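Neuraminidase (Bacteroides thetaiotaomicron, PDB 5MUL) probably acts as a beta-propeller rhamnosidase, a glycoside hydrolase whose pocket binds beta-D-glucuronic acid. Local coordinates at residues N264-N269 and Y286-D291; D58-L63 and L77-Y82; R395-F400 and L423-N428. One frame throughout, in Å; residues are numbered along the deposited sequence.

How the interactions relate
From the N terminus the chain first reaches interaction 2, where 58-63 meets 77-82 and closes the hairpin of strands 62-69 and 76-80 at the outer side of one propeller sheet. Interaction 1 follows: 264-269, in the loop between strands 256-259 and 272-275, folds back on the end of strand 281-287 and so ties the connection between two successive sheets to the second of them. Interaction 3 comes last, pairing 395-400 with 423-428 in the sheet that also takes in the N-terminal strand 22-29. The three loops follow in series, neither nested nor crossed. Interactions 1 and 2 lie on opposite sides of the chain's centre, their own centres 39 Å apart.

Interaction 1 (N264-N269 and Y286-D291); sequences NSELIN and YWRSSD
With CG set between the backbone N and the carbonyl carbon (chi1 62°), Tyr286 lays its ring beneath Ile268, while Arg288 runs extended and then bends at chi3 (64°), bringing its guanidinium to Asn264. The first result is a CH-pi contact: Ile268 CG2 stands 3.6 Å from the centroid of the Tyr286 ring and only 12° off its normal, with Ile268 CB 3.5 Å from Tyr286 CZ on the same face. The second is a short, bent hydrogen bond from Arg288 NH2 to Asn264 O at 2.7 Å; NH1 of the same group is held by Ser292 O. Between these two contacts the backbones join directly, Arg288 N giving an almost straight bond of 2.7 Å to Ser265 O. Water 1 extends the link by donating to Ser265 OG (2.7 Å) and to Arg288 O (2.8 Å), and Ser265 OG also bonds Pro262 O. Tyr286 O is buried without a conventional donor, and Leu267 CA offers it a CH...O contact of 3.6 Å. Leu267 CD1 comes to 4.0 Å from Trp287 CE3, the two side chains running alongside each other. The irregular segment 264-269 thus bridges two propeller sheets: Leu267 also touches Val213 of strand 208-215 in the preceding sheet and Thr285 of strand 281-287 in the following one.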
loop_
_atom_site.group_PDB
_atom_site.type_symbol
_atom_site.label_atom_id
_atom_site.label_comp_id
_atom_site.label_asym_id
_atom_site.label_seq_id
_atom_site.Cartn_x
_atom_site.Cartn_y
_atom_site.Cartn_z
ATOM N N ASN A 264 13.577 17.097 8.780
ATOM C CA ASN A 264 12.791 18.243 9.212
ATOM C C ASN A 264 12.013 18.892 8.059
ATOM O O ASN A 264 11.795 20.099 8.048
ATOM C CB ASN A 264 13.671 19.283 9.966
ATOM C CG ASN A 264 14.357 18.678 11.183
ATOM O OD1 ASN A 264 15.556 18.401 11.160
ATOM N ND2 ASN A 264 13.577 18.402 12.225
ATOM N N SER A 265 11.602 18.074 7.084
ATOM C CA SER A 265 10.777 18.529 5.960
ATOM C C SER A 265 9.323 18.072 6.063
ATOM O O SER A 265 8.576 18.200 5.076
ATOM C CB SER A 265 11.329 17.996 4.647
ATOM O OG SER A 265 12.670 18.434 4.422
ATOM N N GLU A 266 8.914 17.532 7.201
ATOM C CA GLU A 266 7.564 17.000 7.373
ATOM C C GLU A 266 7.277 15.878 6.351
ATOM O O GLU A 266 6.116 15.676 5.959
ATOM C CB GLU A 266 6.502 18.118 7.289
ATOM C CG GLU A 266 6.838 19.344 8.167
ATOM C CD GLU A 266 6.968 19.016 9.641
ATOM O OE1 GLU A 266 6.594 17.919 10.077
ATOM O OE2 GLU A 266 7.377 19.891 10.420
ATOM N N LEU A 267 8.324 15.146 5.955
ATOM C CA LEU A 267 8.217 13.985 5.085
ATOM C C LEU A 267 7.653 12.837 5.901
ATOM O O LEU A 267 8.154 12.497 6.978
ATOM C CB LEU A 267 9.583 13.581 4.565
ATOM C CG LEU A 267 9.655 12.370 3.621
ATOM C CD1 LEU A 267 8.888 12.593 2.324
ATOM C CD2 LEU A 267 11.114 12.004 3.314
ATOM N N ILE A 268 6.573 12.248 5.403
ATOM C CA ILE A 268 5.948 11.127 6.054
ATOM C C ILE A 268 6.549 9.818 5.580
ATOM O O ILE A 268 7.125 9.745 4.499
ATOM C CB ILE A 268 4.409 11.177 5.841
ATOM C CG1 ILE A 268 3.668 10.208 6.776
ATOM C CG2 ILE A 268 4.045 11.007 4.359
ATOM C CD1 ILE A 268 3.840 10.465 8.256
ATOM N N ASN A 269 6.473 8.823 6.441
ATOM C CA ASN A 269 6.922 7.453 6.112
ATOM C C ASN A 269 5.728 6.508 5.879
ATOM O O ASN A 269 4.698 6.699 6.490
ATOM C CB ASN A 269 7.817 6.879 7.219
ATOM C CG ASN A 269 7.236 7.020 8.593
ATOM O OD1 ASN A 269 7.214 8.107 9.156
ATOM N ND2 ASN A 269 6.796 5.916 9.168
ATOM N N TYR A 286 3.957 13.286 0.886
ATOM C CA TYR A 286 3.881 14.734 1.139
ATOM C C TYR A 286 5.123 15.182 1.875
ATOM O O TYR A 286 5.737 14.376 2.564
ATOM C CB TYR A 286 2.598 15.140 1.881
ATOM C CG TYR A 286 2.362 14.589 3.246
ATOM C CD1 TYR A 286 3.112 15.010 4.356
ATOM C CD2 TYR A 286 1.360 13.638 3.477
ATOM C CE1 TYR A 286 2.864 14.514 5.619
ATOM C CE2 TYR A 286 1.126 13.130 4.728
ATOM C CZ TYR A 286 1.873 13.556 5.816
ATOM O OH TYR A 286 1.621 13.035 7.062
ATOM N N TRP A 287 5.485 16.464 1.700
ATOM C CA TRP A 287 6.564 17.111 2.461
ATOM C C TRP A 287 6.452 18.616 2.221
ATOM O O TRP A 287 5.743 19.076 1.321
ATOM C CB TRP A 287 7.950 16.574 2.067
ATOM C CG TRP A 287 8.476 16.958 0.709
ATOM C CD1 TRP A 287 9.125 18.111 0.376
ATOM C CD2 TRP A 287 8.466 16.170 -0.478
ATOM N NE1 TRP A 287 9.467 18.109 -0.930
ATOM C CE2 TRP A 287 9.110 16.912 -1.490
ATOM C CE3 TRP A 287 8.012 14.869 -0.785
ATOM C CZ2 TRP A 287 9.267 16.434 -2.787
ATOM C CZ3 TRP A 287 8.168 14.400 -2.075
ATOM C CH2 TRP A 287 8.787 15.177 -3.069
ATOM N N ARG A 288 7.201 19.355 3.039
ATOM C CA ARG A 288 7.276 20.804 3.004
ATOM C C ARG A 288 8.567 21.249 2.310
ATOM O O ARG A 288 9.647 20.774 2.616
ATOM C CB ARG A 288 7.218 21.284 4.462
ATOM C CG ARG A 288 7.275 22.793 4.730
ATOM C CD ARG A 288 7.420 23.060 6.234
ATOM N NE ARG A 288 8.674 22.554 6.786
ATOM C CZ ARG A 288 9.879 23.097 6.610
ATOM N NH1 ARG A 288 10.053 24.200 5.876
ATOM N NH2 ARG A 288 10.937 22.527 7.175
ATOM N N SER A 289 8.432 22.176 1.363
ATOM C CA SER A 289 9.579 22.800 0.709
ATOM C C SER A 289 10.283 23.694 1.730
ATOM O O SER A 289 9.660 24.166 2.674
ATOM C CB SER A 289 9.102 23.646 -0.469
ATOM O OG SER A 289 8.575 22.816 -1.496
ATOM N N SER A 290 11.573 23.930 1.520
ATOM C CA SER A 290 12.386 24.699 2.497
ATOM C C SER A 290 11.949 26.167 2.722
ATOM O O SER A 290 12.190 26.726 3.803
ATOM C CB SER A 290 13.866 24.650 2.103
ATOM O OG SER A 290 14.035 24.998 0.743
ATOM N N ASP A 291 11.284 26.771 1.739
ATOM C CA ASP A 291 10.781 28.156 1.857
ATOM C C ASP A 291 9.337 28.320 2.355
ATOM O O ASP A 291 8.857 29.452 2.441
ATOM C CB ASP A 291 10.920 28.859 0.502
ATOM C CG ASP A 291 9.882 28.391 -0.513
ATOM O OD1 ASP A 291 9.634 27.162 -0.623
ATOM O OD2 ASP A 291 9.310 29.267 -1.184
HETATM O O HOH W 1 12.443 20.430 2.611
#

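Interaction 2 (D58-L63 and L77-Y82); sequences DADGYL and LHRTQY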
loop_
_atom_site.group_PDB
_atom_site.type_symbol
_atom_site.label_atom_id
_atom_site.label_comp_id
_atom_site.label_asym_id
_atom_site.label_seq_id
_atom_site.Cartn_x
_atom_site.Cartn_y
_atom_site.Cartn_z
ATOM N N ASP A 58 -14.572 -6.978 13.309
ATOM C CA ASP A 58 -15.915 -6.581 13.770
ATOM C C ASP A 58 -15.854 -5.941 15.171
ATOM O O ASP A 58 -14.776 -5.841 15.771
ATOM C CB ASP A 58 -16.904 -7.756 13.689
ATOM C CG ASP A 58 -16.630 -8.858 14.703
ATOM O OD1 ASP A 58 -15.865 -8.667 15.683
ATOM O OD2 ASP A 58 -17.187 -9.937 14.471
ATOM N N ALA A 59 -17.013 -5.522 15.685
ATOM C CA ALA A 59 -17.115 -4.890 17.015
ATOM C C ALA A 59 -16.602 -5.768 18.160
ATOM O O ALA A 59 -16.037 -5.262 19.133
ATOM C CB ALA A 59 -18.556 -4.474 17.289
ATOM N N ASP A 60 -16.780 -7.079 18.025
ATOM C CA ASP A 60 -16.303 -8.043 19.019
ATOM C C ASP A 60 -14.813 -8.416 18.850
ATOM O O ASP A 60 -14.290 -9.242 19.606
ATOM C CB ASP A 60 -17.202 -9.284 18.995
ATOM C CG ASP A 60 -18.663 -8.950 19.298
ATOM O OD1 ASP A 60 -18.931 -8.317 20.342
ATOM O OD2 ASP A 60 -19.545 -9.302 18.489
ATOM N N GLY A 61 -14.138 -7.802 17.869
ATOM C CA GLY A 61 -12.709 -7.984 17.641
ATOM C C GLY A 61 -12.337 -9.172 16.766
ATOM O O GLY A 61 -11.153 -9.477 16.629
ATOM N N TYR A 62 -13.325 -9.844 16.178
ATOM C CA TYR A 62 -13.047 -11.016 15.352
ATOM C C TYR A 62 -12.651 -10.570 13.969
ATOM O O TYR A 62 -13.222 -9.619 13.438
ATOM C CB TYR A 62 -14.253 -11.936 15.239
ATOM C CG TYR A 62 -14.510 -12.675 16.520
ATOM C CD1 TYR A 62 -15.305 -12.107 17.512
ATOM C CD2 TYR A 62 -13.929 -13.917 16.762
ATOM C CE1 TYR A 62 -15.541 -12.766 18.709
ATOM C CE2 TYR A 62 -14.156 -14.587 17.958
ATOM C CZ TYR A 62 -14.962 -14.000 18.929
ATOM O OH TYR A 62 -15.204 -14.647 20.120
ATOM N N LEU A 63 -11.656 -11.261 13.424
ATOM C CA LEU A 63 -11.257 -11.070 12.037
ATOM C C LEU A 63 -12.383 -11.644 11.183
ATOM O O LEU A 63 -12.747 -12.807 11.311
ATOM C CB LEU A 63 -9.931 -11.786 11.784
ATOM C CG LEU A 63 -9.195 -11.498 10.476
ATOM C CD1 LEU A 63 -7.734 -11.887 10.608
ATOM C CD2 LEU A 63 -9.844 -12.232 9.319
ATOM N N LEU A 77 -20.395 -12.775 4.599
ATOM C CA LEU A 77 -19.464 -12.389 5.657
ATOM C C LEU A 77 -19.220 -13.560 6.596
ATOM O O LEU A 77 -20.162 -14.135 7.123
ATOM C CB LEU A 77 -19.995 -11.202 6.447
ATOM C CG LEU A 77 -20.282 -9.941 5.617
ATOM C CD1 LEU A 77 -21.038 -8.890 6.412
ATOM C CD2 LEU A 77 -19.002 -9.360 5.029
ATOM N N HIS A 78 -17.953 -13.896 6.806
ATOM C CA HIS A 78 -17.549 -15.061 7.580
ATOM C C HIS A 78 -16.665 -14.605 8.712
ATOM O O HIS A 78 -15.528 -14.170 8.485
ATOM C CB HIS A 78 -16.803 -16.059 6.704
ATOM C CG HIS A 78 -16.208 -17.197 7.471
ATOM N ND1 HIS A 78 -16.978 -18.160 8.088
ATOM C CD2 HIS A 78 -14.918 -17.512 7.740
ATOM C CE1 HIS A 78 -16.185 -19.025 8.698
ATOM N NE2 HIS A 78 -14.932 -18.657 8.504
ATOM N N ARG A 79 -17.166 -14.728 9.943
ATOM C CA ARG A 79 -16.378 -14.489 11.133
ATOM C C ARG A 79 -15.453 -15.689 11.308
ATOM O O ARG A 79 -15.904 -16.828 11.364
ATOM C CB ARG A 79 -17.286 -14.337 12.343
ATOM C CG ARG A 79 -16.579 -13.834 13.571
ATOM C CD ARG A 79 -17.499 -13.827 14.793
ATOM N NE ARG A 79 -17.951 -12.483 15.143
ATOM C CZ ARG A 79 -18.750 -12.194 16.176
ATOM N NH1 ARG A 79 -19.229 -13.165 16.970
ATOM N NH2 ARG A 79 -19.076 -10.923 16.415
ATOM N N THR A 80 -14.162 -15.433 11.341
ATOM C CA THR A 80 -13.171 -16.503 11.423
ATOM C C THR A 80 -12.960 -16.873 12.885
ATOM O O THR A 80 -13.537 -16.272 13.789
ATOM C CB THR A 80 -11.798 -16.088 10.814
ATOM O OG1 THR A 80 -11.158 -15.154 11.657
ATOM C CG2 THR A 80 -11.908 -15.524 9.409
ATOM N N GLN A 81 -12.079 -17.850 13.092
ATOM C CA GLN A 81 -11.720 -18.318 14.429
ATOM C C GLN A 81 -10.682 -17.447 15.134
ATOM O O GLN A 81 -10.247 -17.780 16.246
ATOM C CB GLN A 81 -11.235 -19.784 14.337
ATOM C CG GLN A 81 -9.930 -20.005 13.549
ATOM C CD GLN A 81 -10.120 -20.210 12.054
ATOM O OE1 GLN A 81 -10.769 -19.408 11.384
ATOM N NE2 GLN A 81 -9.546 -21.266 11.518
ATOM N N TYR A 82 -10.245 -16.350 14.494
ATOM C CA TYR A 82 -9.159 -15.505 14.974
ATOM C C TYR A 82 -9.706 -14.200 15.513
ATOM O O TYR A 82 -10.565 -13.564 14.884
ATOM C CB TYR A 82 -8.135 -15.256 13.846
ATOM C CG TYR A 82 -7.555 -16.543 13.328
ATOM C CD1 TYR A 82 -6.759 -17.328 14.166
ATOM C CD2 TYR A 82 -7.851 -17.026 12.067
ATOM C CE1 TYR A 82 -6.268 -18.544 13.745
ATOM C CE2 TYR A 82 -7.343 -18.236 11.626
ATOM C CZ TYR A 82 -6.544 -18.990 12.481
ATOM O OH TYR A 82 -6.046 -20.215 12.074
#
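Charge pairing dominates the contact of Arg79 with Asp58 and Asp60. Arg79 approaches Asp58 side-on and gives two bonds to one oxygen: NE lies 2.7 Å from Asp58 OD2, and NH2 lies 2.9 Å from that same Asp58 OD2. The acceptor sits in the guanidinium plane, yet the carboxylate is turned steeply, the two planes being 74° apart, so NE arrives nearly along the C-O bond and NH2 from above the carboxylate. Arg79 NH2 has a further partner in Asp60 OD2 at 2.7 Å, which receives it through its anti lone pair. One arginine therefore holds two acidic groups, which would probably ease the repulsion between them. The other oxygen, Asp58 OD1, accepts from Tyr62 N at 2.8 Å, so this carboxylate braces its own turn as well.

That turn is a type I beta turn from Asp58 to Gly61, and it connects strands 51-57 and 62-69 of an antiparallel propeller sheet; Arg79 belongs to 76-80, the outermost strand next to 62-69, and reaches back over the turn from there.

Face-to-face proximity and a CH-pi contact accompany the charge pairing. A bend at chi3 (-105°) swings the guanidinium across the Tyr62 ring, the planes 23° apart, with Tyr62 CD1 3.6 Å above the guanidinium plane and toward its rim. Arg79 CD lies over the ring face in a CH-pi contact.

Hydrogen bonds of the backbone and of the Thr80 hydroxyl form the third group. Leu63 O takes two donors, Thr80 N at 3.0 Å and the hydroxyl Thr80 OG1 at 2.9 Å, while Leu63 N donates to Tyr82 O at 2.9 Å. Thr80 OG1 in turn accepts from Tyr82 N, an ST turn at the corner where the chain leaves the sheet.

Interaction 3 (R395-F400 and L423-N428); sequences RKLNLF and LEANTN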
loop_
_atom_site.group_PDB
_atom_site.type_symbol
_atom_site.label_atom_id
_atom_site.label_comp_id
_atom_site.label_asym_id
_atom_site.label_seq_id
_atom_site.Cartn_x
_atom_site.Cartn_y
_atom_site.Cartn_z
ATOM N N ARG A 395 -9.836 -1.190 -14.589
ATOM C CA ARG A 395 -9.829 0.257 -14.493
ATOM C C ARG A 395 -11.048 0.798 -13.767
ATOM O O ARG A 395 -11.635 1.785 -14.175
ATOM C CB ARG A 395 -9.672 0.915 -15.895
ATOM C CG ARG A 395 -8.356 0.567 -16.569
ATOM C CD ARG A 395 -7.172 1.232 -15.889
ATOM N NE ARG A 395 -5.980 1.020 -16.700
ATOM C CZ ARG A 395 -5.067 0.071 -16.503
ATOM N NH1 ARG A 395 -4.036 -0.040 -17.337
ATOM N NH2 ARG A 395 -5.136 -0.742 -15.459
ATOM N N LYS A 396 -11.395 0.156 -12.652
ATOM C CA LYS A 396 -12.411 0.652 -11.747
ATOM C C LYS A 396 -11.733 0.911 -10.430
ATOM O O LYS A 396 -10.964 0.059 -9.954
ATOM C CB LYS A 396 -13.539 -0.361 -11.548
ATOM C CG LYS A 396 -14.337 -0.669 -12.816
ATOM C CD LYS A 396 -15.417 -1.708 -12.558
ATOM C CE LYS A 396 -16.308 -1.898 -13.773
ATOM N NZ LYS A 396 -16.700 -3.328 -13.915
ATOM N N LEU A 397 -12.016 2.064 -9.836
ATOM C CA LEU A 397 -11.453 2.507 -8.572
ATOM C C LEU A 397 -12.483 2.234 -7.488
ATOM O O LEU A 397 -13.599 2.807 -7.498
ATOM C CB LEU A 397 -11.111 4.006 -8.610
ATOM C CG LEU A 397 -10.561 4.573 -7.316
ATOM C CD1 LEU A 397 -9.308 3.831 -6.862
ATOM C CD2 LEU A 397 -10.285 6.062 -7.495
ATOM N N ASN A 398 -12.142 1.342 -6.569
ATOM C CA ASN A 398 -12.957 1.078 -5.386
ATOM C C ASN A 398 -12.133 1.335 -4.145
ATOM O O ASN A 398 -11.013 0.790 -4.025
ATOM C CB ASN A 398 -13.467 -0.371 -5.359
ATOM C CG ASN A 398 -14.624 -0.650 -6.298
ATOM O OD1 ASN A 398 -14.982 0.141 -7.225
ATOM N ND2 ASN A 398 -15.199 -1.808 -6.083
ATOM N N LEU A 399 -12.668 2.092 -3.213
ATOM C CA LEU A 399 -11.989 2.510 -1.989
ATOM C C LEU A 399 -12.659 1.904 -0.787
ATOM O O LEU A 399 -13.885 1.809 -0.723
ATOM C CB LEU A 399 -12.050 4.042 -1.831
ATOM C CG LEU A 399 -11.479 4.889 -2.969
ATOM C CD1 LEU A 399 -11.800 6.370 -2.823
ATOM C CD2 LEU A 399 -9.990 4.700 -3.109
ATOM N N PHE A 400 -11.871 1.498 0.199
ATOM C CA PHE A 400 -12.366 1.106 1.501
ATOM C C PHE A 400 -12.580 2.388 2.283
ATOM O O PHE A 400 -11.605 3.106 2.525
ATOM C CB PHE A 400 -11.304 0.221 2.163
ATOM C CG PHE A 400 -11.696 -0.378 3.495
ATOM C CD1 PHE A 400 -11.811 0.391 4.648
ATOM C CD2 PHE A 400 -11.884 -1.750 3.608
ATOM C CE1 PHE A 400 -12.132 -0.194 5.875
ATOM C CE2 PHE A 400 -12.187 -2.335 4.844
ATOM C CZ PHE A 400 -12.303 -1.554 5.973
ATOM N N LEU A 423 -16.495 2.469 -1.639
ATOM C CA LEU A 423 -16.862 3.582 -2.505
ATOM C C LEU A 423 -16.412 3.269 -3.916
ATOM O O LEU A 423 -15.199 3.112 -4.177
ATOM C CB LEU A 423 -16.259 4.886 -1.964
ATOM C CG LEU A 423 -16.798 6.194 -2.577
ATOM C CD1 LEU A 423 -16.381 7.377 -1.703
ATOM C CD2 LEU A 423 -16.372 6.421 -4.011
ATOM N N GLU A 424 -17.370 3.136 -4.827
ATOM C CA GLU A 424 -17.127 2.880 -6.221
ATOM C C GLU A 424 -17.042 4.215 -6.946
ATOM O O GLU A 424 -18.084 4.832 -7.187
ATOM C CB GLU A 424 -18.243 1.997 -6.808
ATOM C CG GLU A 424 -18.400 0.668 -6.098
ATOM C CD GLU A 424 -19.447 -0.240 -6.712
ATOM O OE1 GLU A 424 -20.194 0.196 -7.605
ATOM O OE2 GLU A 424 -19.565 -1.398 -6.275
ATOM N N ALA A 425 -15.830 4.685 -7.218
ATOM C CA ALA A 425 -15.606 6.024 -7.769
ATOM C C ALA A 425 -15.712 6.038 -9.266
ATOM O O ALA A 425 -15.389 5.081 -9.920
ATOM C CB ALA A 425 -14.229 6.520 -7.346
ATOM N N ASN A 426 -16.133 7.178 -9.815
ATOM C CA ASN A 426 -16.109 7.350 -11.260
ATOM C C ASN A 426 -14.731 7.849 -11.699
ATOM O O ASN A 426 -14.181 8.759 -11.095
ATOM C CB ASN A 426 -17.192 8.323 -11.705
ATOM C CG ASN A 426 -17.506 8.175 -13.173
ATOM O OD1 ASN A 426 -16.720 8.577 -14.030
ATOM N ND2 ASN A 426 -18.645 7.562 -13.474
ATOM N N THR A 427 -14.172 7.217 -12.714
ATOM C CA THR A 427 -12.909 7.646 -13.286
ATOM C C THR A 427 -12.923 7.797 -14.809
ATOM O O THR A 427 -11.924 8.222 -15.367
ATOM C CB THR A 427 -11.772 6.692 -12.888
ATOM O OG1 THR A 427 -12.148 5.349 -13.188
ATOM C CG2 THR A 427 -11.433 6.830 -11.402
ATOM N N ASN A 428 -14.021 7.465 -15.487
ATOM C CA ASN A 428 -14.108 7.696 -16.943
ATOM C C ASN A 428 -15.556 7.772 -17.425
ATOM O O ASN A 428 -16.295 8.670 -17.021
ATOM C CB ASN A 428 -13.303 6.639 -17.734
ATOM C CG ASN A 428 -13.529 5.213 -17.240
ATOM O OD1 ASN A 428 -14.553 4.902 -16.623
ATOM N ND2 ASN A 428 -12.567 4.331 -17.526
HETATM O O HOH W 2 -11.266 4.233 -15.374
HETATM O O HOH W 3 -13.613 3.796 -11.466
#
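Leu397 and Thr427 meet nearly at right angles, the methyl Thr427 CG2 coming to 4.0 Å from Leu397 CB. With CG anti to the backbone N (chi1 178°), Leu397 rises from the sheet on the same face as Ala425, and its CD2 branch lies 4.0 Å from Ala425 CB. Leu399 and Leu423 share this face of the sheet, and Ile346 of strand 342-347 covers both Leu397 and Leu399.

On the other face Asn398 and Glu424 run alongside each other as a non-hydrogen-bonded antiparallel pair. Their amide and carboxylate planes are only 8° apart, and Asn398 CG lies 4.0 Å from Glu424 CG, so the contact is one of flanks; the charged end of Glu424 goes on to a salt bridge with Arg68. Replacing Asn398 by alanine would probably open a gap beside the CG of Glu424 and leave that chain freer to turn.

The strand axes, at 152°, are antiparallel, and Leu399 and Leu423 bond reciprocally: Leu399 N to Leu423 O is 2.9 Å, and Leu423 N to Leu399 O is 2.8 Å. Toward 427 a water enters the pairing. Water 3 accepts from Leu397 N at 2.9 Å and donates to Ala425 O at 2.7 Å, also bonding Thr427 OG1, while water 2 links Thr427 OG1 to Arg395 O.

Strand 418-425 is central here, flanked by 397-402 and by the N-terminal strand 22-29, consistent with the closure of a propeller ring by both chain ends. Arg395, whose side chain is about 9 Å from the bound glucuronic acid, forms salt bridges with Glu339 and Glu204. The chemistry thus divides: direct amide bonds and leucines hold the strand pair, whereas hydration carries the link where the strands part.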